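Local coordinates for 11S globulin subunit beta (Cucurbita maxima, PDB 2E9Q), which serves as a seed storage protein, a nutrient reserve held in hexamers whose subunits each comprise a disulfide-linked acidic and basic chain, at residues 130-135 with 292-297; 176-179 with 184-187; 356-361 with 365-370. All blocks are in the same frame, centred on the assembly; numbering follows the deposited sequence. Where two conformers were deposited one is given.

Interaction 1 of 3, residues 130-135 with 292-297. Unlike the reference sequence in segment 292-297: E294 (reference Val).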
ATOM      1  N   PRO A 130      21.600  -3.771  25.876  1.00 52.75           N
ATOM      2  CA  PRO A 130      22.853  -4.370  25.428  1.00 50.44           C
ATOM      3  C   PRO A 130      22.561  -5.279  24.239  1.00 54.76           C
ATOM      4  O   PRO A 130      21.425  -5.704  24.042  1.00 50.22           O
ATOM      5  CB  PRO A 130      23.306  -5.153  26.653  1.00 61.54           C
ATOM      6  CG  PRO A 130      21.995  -5.647  27.212  1.00 57.57           C
ATOM      7  CD  PRO A 130      21.116  -4.421  27.111  1.00 57.87           C
ATOM      8  N   PHE A 131      23.581  -5.557  23.442  1.00 46.31           N
ATOM      9  CA  PHE A 131      23.422  -6.432  22.292  1.00 54.12           C
ATOM     10  C   PHE A 131      24.772  -7.053  22.005  1.00 48.84           C
ATOM     11  O   PHE A 131      25.807  -6.512  22.388  1.00 55.13           O
ATOM     12  CB  PHE A 131      22.909  -5.651  21.074  1.00 48.14           C
ATOM     13  CG  PHE A 131      23.818  -4.543  20.633  1.00 47.40           C
ATOM     14  CD1 PHE A 131      24.953  -4.815  19.880  1.00 47.92           C
ATOM     15  CD2 PHE A 131      23.551  -3.225  20.993  1.00 46.27           C
ATOM     16  CE1 PHE A 131      25.807  -3.788  19.498  1.00 54.37           C
ATOM     17  CE2 PHE A 131      24.398  -2.195  20.616  1.00 47.67           C
ATOM     18  CZ  PHE A 131      25.529  -2.473  19.869  1.00 56.68           C
ATOM     19  N   ARG A 132      24.759  -8.182  21.318  1.00 55.52           N
ATOM     20  CA  ARG A 132      25.989  -8.880  21.009  1.00 56.77           C
ATOM     21  C   ARG A 132      25.890  -9.561  19.653  1.00 55.35           C
ATOM     22  O   ARG A 132      24.817  -9.615  19.048  1.00 48.73           O
ATOM     23  CB  ARG A 132      26.249  -9.924  22.089  1.00 56.15           C
ATOM     24  CG  ARG A 132      25.117 -10.912  22.201  1.00 49.41           C
ATOM     25  CD  ARG A 132      25.397 -11.977  23.241  1.00 56.23           C
ATOM     26  NE  ARG A 132      24.678 -13.208  22.927  1.00 59.29           N
ATOM     27  CZ  ARG A 132      23.364 -13.290  22.763  1.00 57.92           C
ATOM     28  NH1 ARG A 132      22.604 -12.209  22.888  1.00 64.89           N
ATOM     29  NH2 ARG A 132      22.814 -14.453  22.448  1.00 60.89           N
ATOM     30  N   GLU A 133      27.016 -10.103  19.202  1.00 47.33           N
ATOM     31  CA  GLU A 133      27.098 -10.779  17.918  1.00 50.37           C
ATOM     32  C   GLU A 133      25.986 -11.791  17.681  1.00 50.00           C
ATOM     33  O   GLU A 133      25.747 -12.676  18.498  1.00 52.88           O
ATOM     34  CB  GLU A 133      28.453 -11.476  17.790  1.00 52.83           C
ATOM     35  CG  GLU A 133      28.850 -11.805  16.359  1.00 57.02           C
ATOM     36  CD  GLU A 133      30.236 -12.429  16.263  1.00 70.76           C
ATOM     37  OE1 GLU A 133      31.189 -11.882  16.868  1.00 63.79           O
ATOM     38  OE2 GLU A 133      30.371 -13.465  15.574  1.00 69.75           O
ATOM     39  N   GLY A 134      25.306 -11.658  16.547  1.00 49.11           N
ATOM     40  CA  GLY A 134      24.237 -12.578  16.231  1.00 38.63           C
ATOM     41  C   GLY A 134      22.887 -11.944  16.474  1.00 42.82           C
ATOM     42  O   GLY A 134      21.847 -12.492  16.100  1.00 45.66           O
ATOM     43  N   ASP A 135      22.893 -10.789  17.123  1.00 41.50           N
ATOM     44  CA  ASP A 135      21.646 -10.091  17.368  1.00 38.81           C
ATOM     45  C   ASP A 135      21.156  -9.399  16.104  1.00 46.58           C
ATOM     46  O   ASP A 135      21.942  -8.841  15.324  1.00 46.15           O
ATOM     47  CB  ASP A 135      21.797  -9.035  18.474  1.00 45.54           C
ATOM     48  CG  ASP A 135      21.836  -9.647  19.875  1.00 50.14           C
ATOM     49  OD1 ASP A 135      21.380 -10.797  20.040  1.00 41.78           O
ATOM     50  OD2 ASP A 135      22.319  -8.967  20.805  1.00 47.85           O
ATOM     51  N   ARG A 292      24.693 -18.330  16.470  1.00 60.93           N
ATOM     52  CA  ARG A 292      24.967 -19.699  16.870  1.00 64.79           C
ATOM     53  C   ARG A 292      24.520 -20.088  18.277  1.00 62.67           C
ATOM     54  O   ARG A 292      24.403 -21.273  18.586  1.00 59.31           O
ATOM     55  CB  ARG A 292      26.459 -19.992  16.680  1.00 70.52           C
ATOM     56  CG  ARG A 292      27.397 -18.939  17.256  1.00 86.10           C
ATOM     57  CD  ARG A 292      28.777 -19.042  16.600  1.00 96.35           C
ATOM     58  NE  ARG A 292      28.701 -18.746  15.167  1.00107.34           N
ATOM     59  CZ  ARG A 292      29.634 -19.063  14.273  1.00108.20           C
ATOM     60  NH1 ARG A 292      30.735 -19.697  14.655  1.00104.15           N
ATOM     61  NH2 ARG A 292      29.460 -18.753  12.991  1.00105.95           N
ATOM     62  N   SER A 293      24.246 -19.104  19.125  1.00 62.86           N
ATOM     63  CA  SER A 293      23.821 -19.411  20.488  1.00 66.47           C
ATOM     64  C   SER A 293      22.383 -19.916  20.534  1.00 67.68           C
ATOM     65  O   SER A 293      21.981 -20.558  21.500  1.00 70.87           O
ATOM     66  CB  SER A 293      23.925 -18.181  21.386  1.00 66.67           C
ATOM     67  OG  SER A 293      22.724 -17.427  21.322  1.00 78.22           O
ATOM     68  N   GLU A 294      21.597 -19.624  19.504  1.00 61.00           N
ATOM     69  CA  GLU A 294      20.211 -20.074  19.510  1.00 55.87           C
ATOM     70  C   GLU A 294      19.980 -21.276  18.608  1.00 51.05           C
ATOM     71  O   GLU A 294      20.867 -21.698  17.867  1.00 53.28           O
ATOM     72  CB  GLU A 294      19.284 -18.925  19.116  1.00 47.93           C
ATOM     73  CG  GLU A 294      19.523 -17.661  19.932  1.00 58.14           C
ATOM     74  CD  GLU A 294      19.384 -17.889  21.438  1.00 70.82           C
ATOM     75  OE1 GLU A 294      18.329 -18.407  21.873  1.00 54.98           O
ATOM     76  OE2 GLU A 294      20.329 -17.546  22.182  1.00 63.85           O
ATOM     77  N   ARG A 295      18.785 -21.840  18.698  1.00 49.61           N
ATOM     78  CA  ARG A 295      18.426 -22.998  17.901  1.00 59.43           C
ATOM     79  C   ARG A 295      17.966 -22.530  16.525  1.00 58.52           C
ATOM     80  O   ARG A 295      17.418 -21.437  16.390  1.00 54.23           O
ATOM     81  CB  ARG A 295      17.297 -23.760  18.592  1.00 57.64           C
ATOM     82  CG  ARG A 295      16.738 -24.920  17.809  1.00 61.54           C
ATOM     83  CD  ARG A 295      15.417 -25.366  18.420  1.00 73.55           C
ATOM     84  NE  ARG A 295      14.833 -26.482  17.685  1.00 80.76           N
ATOM     85  CZ  ARG A 295      15.323 -27.715  17.694  1.00 84.75           C
ATOM     86  NH1 ARG A 295      16.407 -27.994  18.407  1.00 90.93           N
ATOM     87  NH2 ARG A 295      14.733 -28.669  16.984  1.00 89.35           N
ATOM     88  N   ALA A 296      18.199 -23.353  15.509  1.00 53.32           N
ATOM     89  CA  ALA A 296      17.783 -23.016  14.153  1.00 58.17           C
ATOM     90  C   ALA A 296      16.620 -23.920  13.762  1.00 51.34           C
ATOM     91  O   ALA A 296      16.705 -25.130  13.938  1.00 59.92           O
ATOM     92  CB  ALA A 296      18.949 -23.212  13.188  1.00 61.68           C
ATOM     93  N   ASP A 297      15.537 -23.342  13.244  1.00 54.25           N
ATOM     94  CA  ASP A 297      14.380 -24.133  12.833  1.00 52.71           C
ATOM     95  C   ASP A 297      14.719 -25.115  11.727  1.00 52.40           C
ATOM     96  O   ASP A 297      14.172 -26.212  11.676  1.00 58.32           O
ATOM     97  CB  ASP A 297      13.230 -23.237  12.379  1.00 70.67           C
ATOM     98  CG  ASP A 297      12.226 -22.971  13.490  1.00 93.05           C
ATOM     99  OD1 ASP A 297      11.729 -23.953  14.095  1.00101.65           O
ATOM    100  OD2 ASP A 297      11.924 -21.782  13.758  1.00104.50           O
TER
HETATM  101  O   HOH W   1      26.542 -15.681  17.126  1.00 43.76           O

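Interaction 2 of 3, residues 176-179 with 184-187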
ATOM      1  N   LYS A 176      18.520  10.284   6.833  1.00 46.39           N
ATOM      2  CA  LYS A 176      18.759  10.082   8.250  1.00 42.40           C
ATOM      3  C   LYS A 176      18.978  11.428   8.932  1.00 40.41           C
ATOM      4  O   LYS A 176      19.868  12.191   8.564  1.00 46.13           O
ATOM      5  CB  LYS A 176      19.938   9.135   8.505  1.00 45.54           C
ATOM      6  CG  LYS A 176      20.023   8.751   9.981  1.00 37.47           C
ATOM      7  CD  LYS A 176      20.945   7.596  10.289  1.00 41.17           C
ATOM      8  CE  LYS A 176      21.117   7.479  11.808  1.00 42.97           C
ATOM      9  NZ  LYS A 176      22.022   6.387  12.208  1.00 40.16           N
ATOM     10  N   PHE A 177      18.128  11.717   9.913  1.00 40.05           N
ATOM     11  CA  PHE A 177      18.166  12.963  10.681  1.00 39.70           C
ATOM     12  C   PHE A 177      18.963  12.776  11.974  1.00 46.04           C
ATOM     13  O   PHE A 177      18.502  12.108  12.908  1.00 45.28           O
ATOM     14  CB  PHE A 177      16.738  13.418  11.043  1.00 41.99           C
ATOM     15  CG  PHE A 177      15.826  13.595   9.856  1.00 37.12           C
ATOM     16  CD1 PHE A 177      15.391  12.495   9.123  1.00 38.48           C
ATOM     17  CD2 PHE A 177      15.417  14.862   9.461  1.00 38.08           C
ATOM     18  CE1 PHE A 177      14.560  12.657   8.004  1.00 33.75           C
ATOM     19  CE2 PHE A 177      14.585  15.033   8.338  1.00 36.54           C
ATOM     20  CZ  PHE A 177      14.162  13.926   7.616  1.00 35.52           C
ATOM     21  N   TYR A 178      20.144  13.381  12.031  1.00 44.51           N
ATOM     22  CA  TYR A 178      21.007  13.283  13.200  1.00 42.47           C
ATOM     23  C   TYR A 178      20.718  14.374  14.219  1.00 43.75           C
ATOM     24  O   TYR A 178      20.510  15.536  13.858  1.00 47.53           O
ATOM     25  CB  TYR A 178      22.489  13.349  12.783  1.00 40.68           C
ATOM     26  CG  TYR A 178      23.027  12.037  12.274  1.00 41.60           C
ATOM     27  CD1 TYR A 178      22.955  11.691  10.920  1.00 42.25           C
ATOM     28  CD2 TYR A 178      23.564  11.111  13.160  1.00 53.87           C
ATOM     29  CE1 TYR A 178      23.410  10.441  10.471  1.00 46.00           C
ATOM     30  CE2 TYR A 178      24.015   9.870  12.727  1.00 50.03           C
ATOM     31  CZ  TYR A 178      23.937   9.538  11.391  1.00 43.19           C
ATOM     32  OH  TYR A 178      24.391   8.293  11.015  1.00 49.90           O
ATOM     33  N   LEU A 179      20.704  13.997  15.495  1.00 43.28           N
ATOM     34  CA  LEU A 179      20.446  14.960  16.562  1.00 47.08           C
ATOM     35  C   LEU A 179      21.712  15.709  16.985  1.00 46.02           C
ATOM     36  O   LEU A 179      21.629  16.801  17.542  1.00 47.64           O
ATOM     37  CB  LEU A 179      19.847  14.267  17.787  1.00 42.46           C
ATOM     38  CG  LEU A 179      18.558  13.447  17.632  1.00 54.82           C
ATOM     39  CD1 LEU A 179      17.919  13.287  19.002  1.00 58.51           C
ATOM     40  CD2 LEU A 179      17.592  14.134  16.700  1.00 52.92           C
ATOM     41  N   GLU A 184      28.423  13.841   7.136  1.00 64.59           N
ATOM     42  CA  GLU A 184      28.346  14.151   5.717  1.00 75.95           C
ATOM     43  C   GLU A 184      27.396  13.098   5.152  1.00 75.42           C
ATOM     44  O   GLU A 184      27.839  12.076   4.637  1.00 79.74           O
ATOM     45  CB  GLU A 184      29.731  14.035   5.080  1.00 80.54           C
ATOM     46  CG  GLU A 184      30.149  15.282   4.312  1.00 95.09           C
ATOM     47  CD  GLU A 184      31.658  15.430   4.203  1.00101.00           C
ATOM     48  OE1 GLU A 184      32.304  14.539   3.611  1.00107.43           O
ATOM     49  OE2 GLU A 184      32.199  16.440   4.714  1.00 99.96           O
ATOM     50  N   GLN A 185      26.090  13.349   5.279  1.00 85.62           N
ATOM     51  CA  GLN A 185      25.052  12.420   4.824  1.00 84.25           C
ATOM     52  C   GLN A 185      25.458  11.657   3.570  1.00 88.78           C
ATOM     53  O   GLN A 185      25.509  12.218   2.471  1.00 88.59           O
ATOM     54  CB  GLN A 185      23.754  13.192   4.563  0.50 79.02           C
ATOM     55  CG  GLN A 185      22.522  12.586   5.225  0.50 75.53           C
ATOM     56  CD  GLN A 185      22.626  12.551   6.741  0.50 55.44           C
ATOM     57  OE1 GLN A 185      22.589  13.586   7.404  0.50 56.17           O
ATOM     58  NE2 GLN A 185      22.768  11.357   7.292  0.50 55.12           N
ATOM     59  N   VAL A 186      25.751  10.373   3.755  1.00 88.46           N
ATOM     60  CA  VAL A 186      26.177   9.504   2.665  1.00 93.72           C
ATOM     61  C   VAL A 186      25.172   8.385   2.410  1.00 96.90           C
ATOM     62  O   VAL A 186      25.270   7.674   1.406  1.00 94.84           O
ATOM     63  CB  VAL A 186      27.562   8.873   2.964  1.00 97.05           C
ATOM     64  CG1 VAL A 186      27.486   8.018   4.224  1.00 87.10           C
ATOM     65  CG2 VAL A 186      28.030   8.040   1.761  1.00 98.23           C
ATOM     66  N   GLU A 187      24.216   8.226   3.325  1.00 97.23           N
ATOM     67  CA  GLU A 187      23.184   7.204   3.182  1.00 95.96           C
ATOM     68  C   GLU A 187      22.687   7.282   1.744  1.00100.19           C
ATOM     69  O   GLU A 187      22.492   6.260   1.084  1.00 98.22           O
ATOM     70  CB  GLU A 187      22.029   7.464   4.154  1.00 93.80           C
ATOM     71  CG  GLU A 187      22.460   7.578   5.609  1.00 88.10           C
ATOM     72  CD  GLU A 187      23.148   8.896   5.919  1.00 90.55           C
ATOM     73  OE1 GLU A 187      23.689   9.043   7.034  1.00 71.96           O
ATOM     74  OE2 GLU A 187      23.143   9.793   5.050  1.00 96.90           O
TER
HETATM   75  O   HOH W   2      24.361   7.185   8.469  1.00 50.44           O

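Interaction 3 of 3, residues 356-361 with 365-370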
ATOM      1  N   VAL A 356      26.525 -19.099  -6.683  1.00 51.74           N
ATOM      2  CA  VAL A 356      25.088 -18.883  -6.672  1.00 46.33           C
ATOM      3  C   VAL A 356      24.522 -18.681  -8.068  1.00 47.26           C
ATOM      4  O   VAL A 356      25.103 -17.961  -8.880  1.00 48.63           O
ATOM      5  CB  VAL A 356      24.729 -17.643  -5.841  1.00 36.20           C
ATOM      6  CG1 VAL A 356      23.219 -17.459  -5.816  1.00 41.12           C
ATOM      7  CG2 VAL A 356      25.278 -17.785  -4.430  1.00 39.53           C
ATOM      8  N   GLN A 357      23.385 -19.317  -8.335  1.00 43.94           N
ATOM      9  CA  GLN A 357      22.706 -19.180  -9.610  1.00 41.68           C
ATOM     10  C   GLN A 357      21.264 -18.769  -9.357  1.00 48.20           C
ATOM     11  O   GLN A 357      20.600 -19.301  -8.457  1.00 49.03           O
ATOM     12  CB  GLN A 357      22.732 -20.484 -10.407  1.00 44.96           C
ATOM     13  CG  GLN A 357      24.119 -20.918 -10.874  1.00 52.47           C
ATOM     14  CD  GLN A 357      24.069 -21.868 -12.061  1.00 54.00           C
ATOM     15  OE1 GLN A 357      23.267 -22.797 -12.098  1.00 50.80           O
ATOM     16  NE2 GLN A 357      24.935 -21.633 -13.039  1.00 64.43           N
ATOM     17  N   VAL A 358      20.791 -17.814 -10.150  1.00 40.18           N
ATOM     18  CA  VAL A 358      19.437 -17.300 -10.036  1.00 38.14           C
ATOM     19  C   VAL A 358      18.799 -17.348 -11.416  1.00 45.31           C
ATOM     20  O   VAL A 358      19.427 -16.979 -12.406  1.00 43.83           O
ATOM     21  CB  VAL A 358      19.446 -15.842  -9.533  1.00 42.29           C
ATOM     22  CG1 VAL A 358      18.021 -15.347  -9.348  1.00 37.70           C
ATOM     23  CG2 VAL A 358      20.248 -15.738  -8.227  1.00 37.47           C
ATOM     24  N   VAL A 359      17.551 -17.795 -11.481  1.00 44.75           N
ATOM     25  CA  VAL A 359      16.856 -17.903 -12.750  1.00 41.47           C
ATOM     26  C   VAL A 359      15.553 -17.133 -12.715  1.00 49.14           C
ATOM     27  O   VAL A 359      14.875 -17.083 -11.683  1.00 45.92           O
ATOM     28  CB  VAL A 359      16.580 -19.388 -13.095  1.00 42.59           C
ATOM     29  CG1 VAL A 359      15.799 -19.497 -14.388  1.00 42.25           C
ATOM     30  CG2 VAL A 359      17.901 -20.143 -13.213  1.00 43.88           C
ATOM     31  N   ASP A 360      15.191 -16.528 -13.842  1.00 45.68           N
ATOM     32  CA  ASP A 360      13.964 -15.751 -13.891  1.00 38.66           C
ATOM     33  C   ASP A 360      12.822 -16.491 -14.557  1.00 40.01           C
ATOM     34  O   ASP A 360      12.923 -17.687 -14.833  1.00 41.60           O
ATOM     35  CB  ASP A 360      14.215 -14.396 -14.568  1.00 48.64           C
ATOM     36  CG  ASP A 360      14.552 -14.519 -16.056  1.00 53.10           C
ATOM     37  OD1 ASP A 360      15.025 -13.508 -16.605  1.00 47.52           O
ATOM     38  OD2 ASP A 360      14.335 -15.598 -16.671  1.00 45.30           O
ATOM     39  N   ASN A 361      11.725 -15.780 -14.785  1.00 38.89           N
ATOM     40  CA  ASN A 361      10.533 -16.362 -15.389  1.00 43.58           C
ATOM     41  C   ASN A 361      10.705 -16.741 -16.859  1.00 46.92           C
ATOM     42  O   ASN A 361       9.871 -17.457 -17.427  1.00 45.10           O
ATOM     43  CB  ASN A 361       9.356 -15.397 -15.228  1.00 45.32           C
ATOM     44  CG  ASN A 361       9.635 -14.028 -15.832  1.00 45.48           C
ATOM     45  OD1 ASN A 361       9.046 -13.651 -16.842  1.00 45.66           O
ATOM     46  ND2 ASN A 361      10.535 -13.286 -15.216  1.00 38.38           N
ATOM     47  N   SER A 365      19.284 -17.275 -16.828  1.00 38.40           N
ATOM     48  CA  SER A 365      20.176 -17.083 -15.708  1.00 47.96           C
ATOM     49  C   SER A 365      20.391 -15.575 -15.585  1.00 49.25           C
ATOM     50  O   SER A 365      20.872 -14.945 -16.522  1.00 50.26           O
ATOM     51  CB  SER A 365      21.498 -17.798 -15.991  1.00 43.97           C
ATOM     52  OG  SER A 365      22.454 -17.538 -14.980  1.00 55.85           O
ATOM     53  N   VAL A 366      20.003 -14.987 -14.454  1.00 43.72           N
ATOM     54  CA  VAL A 366      20.183 -13.553 -14.256  1.00 36.90           C
ATOM     55  C   VAL A 366      21.360 -13.281 -13.327  1.00 44.14           C
ATOM     56  O   VAL A 366      21.711 -12.126 -13.034  1.00 43.64           O
ATOM     57  CB  VAL A 366      18.899 -12.894 -13.722  1.00 43.76           C
ATOM     58  CG1 VAL A 366      17.838 -12.914 -14.820  1.00 34.83           C
ATOM     59  CG2 VAL A 366      18.398 -13.630 -12.466  1.00 43.43           C
ATOM     60  N   PHE A 367      21.958 -14.366 -12.856  1.00 39.06           N
ATOM     61  CA  PHE A 367      23.156 -14.311 -12.036  1.00 43.38           C
ATOM     62  C   PHE A 367      23.725 -15.710 -12.012  1.00 47.33           C
ATOM     63  O   PHE A 367      22.989 -16.690 -11.881  1.00 43.63           O
ATOM     64  CB  PHE A 367      22.905 -13.845 -10.602  1.00 44.63           C
ATOM     65  CG  PHE A 367      24.172 -13.757  -9.775  1.00 42.21           C
ATOM     66  CD1 PHE A 367      24.562 -14.809  -8.949  1.00 46.17           C
ATOM     67  CD2 PHE A 367      24.996 -12.644  -9.865  1.00 34.88           C
ATOM     68  CE1 PHE A 367      25.762 -14.752  -8.219  1.00 46.13           C
ATOM     69  CE2 PHE A 367      26.193 -12.572  -9.143  1.00 44.18           C
ATOM     70  CZ  PHE A 367      26.581 -13.628  -8.317  1.00 42.97           C
ATOM     71  N   ASP A 368      25.039 -15.789 -12.166  1.00 48.26           N
ATOM     72  CA  ASP A 368      25.747 -17.057 -12.167  1.00 46.60           C
ATOM     73  C   ASP A 368      27.189 -16.729 -11.829  1.00 56.10           C
ATOM     74  O   ASP A 368      27.984 -16.380 -12.703  1.00 54.28           O
ATOM     75  CB  ASP A 368      25.651 -17.717 -13.547  1.00 46.77           C
ATOM     76  CG  ASP A 368      26.376 -19.046 -13.614  1.00 55.04           C
ATOM     77  OD1 ASP A 368      26.657 -19.637 -12.550  1.00 58.19           O
ATOM     78  OD2 ASP A 368      26.657 -19.515 -14.740  1.00 68.39           O
ATOM     79  N   GLY A 369      27.516 -16.818 -10.546  1.00 53.93           N
ATOM     80  CA  GLY A 369      28.864 -16.515 -10.117  1.00 52.77           C
ATOM     81  C   GLY A 369      29.072 -16.694  -8.631  1.00 54.32           C
ATOM     82  O   GLY A 369      28.336 -17.418  -7.968  1.00 56.26           O
ATOM     83  N   GLU A 370      30.081 -16.012  -8.111  1.00 55.75           N
ATOM     84  CA  GLU A 370      30.425 -16.094  -6.706  1.00 60.20           C
ATOM     85  C   GLU A 370      29.939 -14.914  -5.889  1.00 58.60           C
ATOM     86  O   GLU A 370      29.756 -13.816  -6.402  1.00 57.12           O
ATOM     87  CB  GLU A 370      31.944 -16.169  -6.544  1.00 63.41           C
ATOM     88  CG  GLU A 370      32.588 -17.440  -7.051  1.00 85.47           C
ATOM     89  CD  GLU A 370      32.167 -18.654  -6.252  1.00 95.71           C
ATOM     90  OE1 GLU A 370      31.328 -19.433  -6.759  1.00 99.63           O
ATOM     91  OE2 GLU A 370      32.666 -18.821  -5.110  1.00 99.06           O
TER

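Interaction 1 of 3, residues 130-135 with 292-297
The guanidinium edge of R132 meets S293 and E294. With CG between the backbone N and the carbonyl carbon (chi1 59°), the arginine runs extended to NE, carrying the guanidinium to S293. Its NH2 gives a weak hydrogen bond to S293 OG at 3.2 Å, the angle at the hydrogen only 127°. S293 OG in turn donates to E294 OE2, 2.5 Å away, on the anti side of the carboxylate.

Charge adds a looser pull. E294 OE2 lies near the guanidinium plane, but 4.0 Å from R132 NH2, a long salt bridge, and the two flat groups stand 88° apart. D135 OD1, well out of the guanidinium plane, adds charge alone.

Hydrogen bonds within the turn shape the arginine's platform. The type II turn from R132 to D135 is closed by D135 N to R132 O at 3.0 Å. D135 OD2 also takes the backbone N-H of R132 at 2.6 Å, nearly straight. At G134 a CB would jam against the preceding carbonyl. A water accepts from R292 N and donates weakly to E133 O.

This water-assisted surface link joins a turn of the first cupin domain to the loop between strands 287-289 and 298-300 in a bicupin fold.

Interaction 2 of 3, residues 176-179 with 184-187
Y178 and K176 meet the side chains of Q185 and E187 where, in the N-terminal cupin domain, the chain leaves the short strand 176-178 and doubles back over it. No hydrogen bond crosses directly between the two segments; packing and shared partners do the work.

The packing centres on one ring edge. Q185 NE2 comes to 3.4 Å from Y178 CE1, near the ring plane, and the amide is turned only 19° from the ring. E187 OE1 reaches the same edge, 3.7 Å from CE1 of Y178, its carboxylate more steeply inclined. CB of K176 also touches the amide, 3.8 Å from NE2 of Q185. The Q185 placement belongs to one of two deposited conformers, and what depends on it is correspondingly less certain. F362 of the second subunit packs on Q185.

Polar links run within each segment and beyond. The bend of E187 at chi2 (75°) brings its carboxylate back toward the Q185 amide, whose NE2 makes weak hydrogen bonds to both oxygens. The main charged partner of E187 lies outside: R241 forms a salt bridge to OE1 and also a weak bond to the Y178 hydroxyl. K176, its chain extended, sends NZ to within 3.3 Å of Y178 OH, another weak bond. A water's link to E187 OE1 is implausibly short and doubtful, but it lies 2.8 Å from Y178 OH.

Interaction 3 of 3, residues 356-361 with 365-370
Q357 and D368 reach the same face of a beta hairpin through different first torsions: the glutamine CG lies beside its backbone N (chi1 -66°), whereas the aspartate CG is turned opposite its own N (chi1 180°). The chains then run side by side. Q357 NE2 donates a nearly straight hydrogen bond of 2.7 Å to D368 OD1; the oxygen lies in the amide plane, yet the donor comes from above the carboxylate, the two planes being 72° apart. R355 forms a salt bridge to the same OD1, while Q357 OE1 accepts from A214 N of the third subunit. Were Q357 replaced by an alanine, D368 OD1 would probably lose its amide donor and the third subunit's A214 N its acceptor.

Backbone bonds hold the strands in antiparallel register. V356 N to G369 O (2.8 Å) and G369 N to V356 O (3.1 Å) close a hydrogen-bonded pair. Two non-hydrogen-bonded pairs, Q357 with D368 and V359 with S365, enclose one residue on one strand and two on the other; the extra residue marks a beta bulge at V366, whose N still donates to V358 O at 2.9 Å.

V356, V358 and F367 take the reverse face; V358 CG1 also touches CG2 of the bulged V366 at 3.6 Å, and the F367 ring lies obliquely by V356, its CE1 3.9 Å from V356 CB. At the bulge, the other methyl of V366, CG1, lies 3.4 Å from D360 OD1, while OD2 of that aspartate accepts the backbone N-H groups of F362 and Q364 within the hairpin turn.

Strand 384-390, with the magnesium-site residue K387, flanks 353-359 on its other edge; the V356, V358 and F367 face packs on strand 376-379, and the Q357 face meets F213 of the third subunit.

How the interactions relate
From the N terminus, the chain first passes 130-135, one side of interaction 1, and then reaches 176-179, which interaction 2 closes almost at once with 184-187. This short return lies wholly within the long excursion that ends when 292-297 comes back to 130-135. Interaction 3 follows in series, a local hairpin in the second cupin domain. No two contacts cross. Interactions 1 and 2 reach the same sheet of the first domain from opposite sides of the chain's centre, their centres about 29 Å apart. Thus interaction 1 bridges the two cupin domains, while interactions 2 and 3 are short local returns that also meet neighbouring subunits.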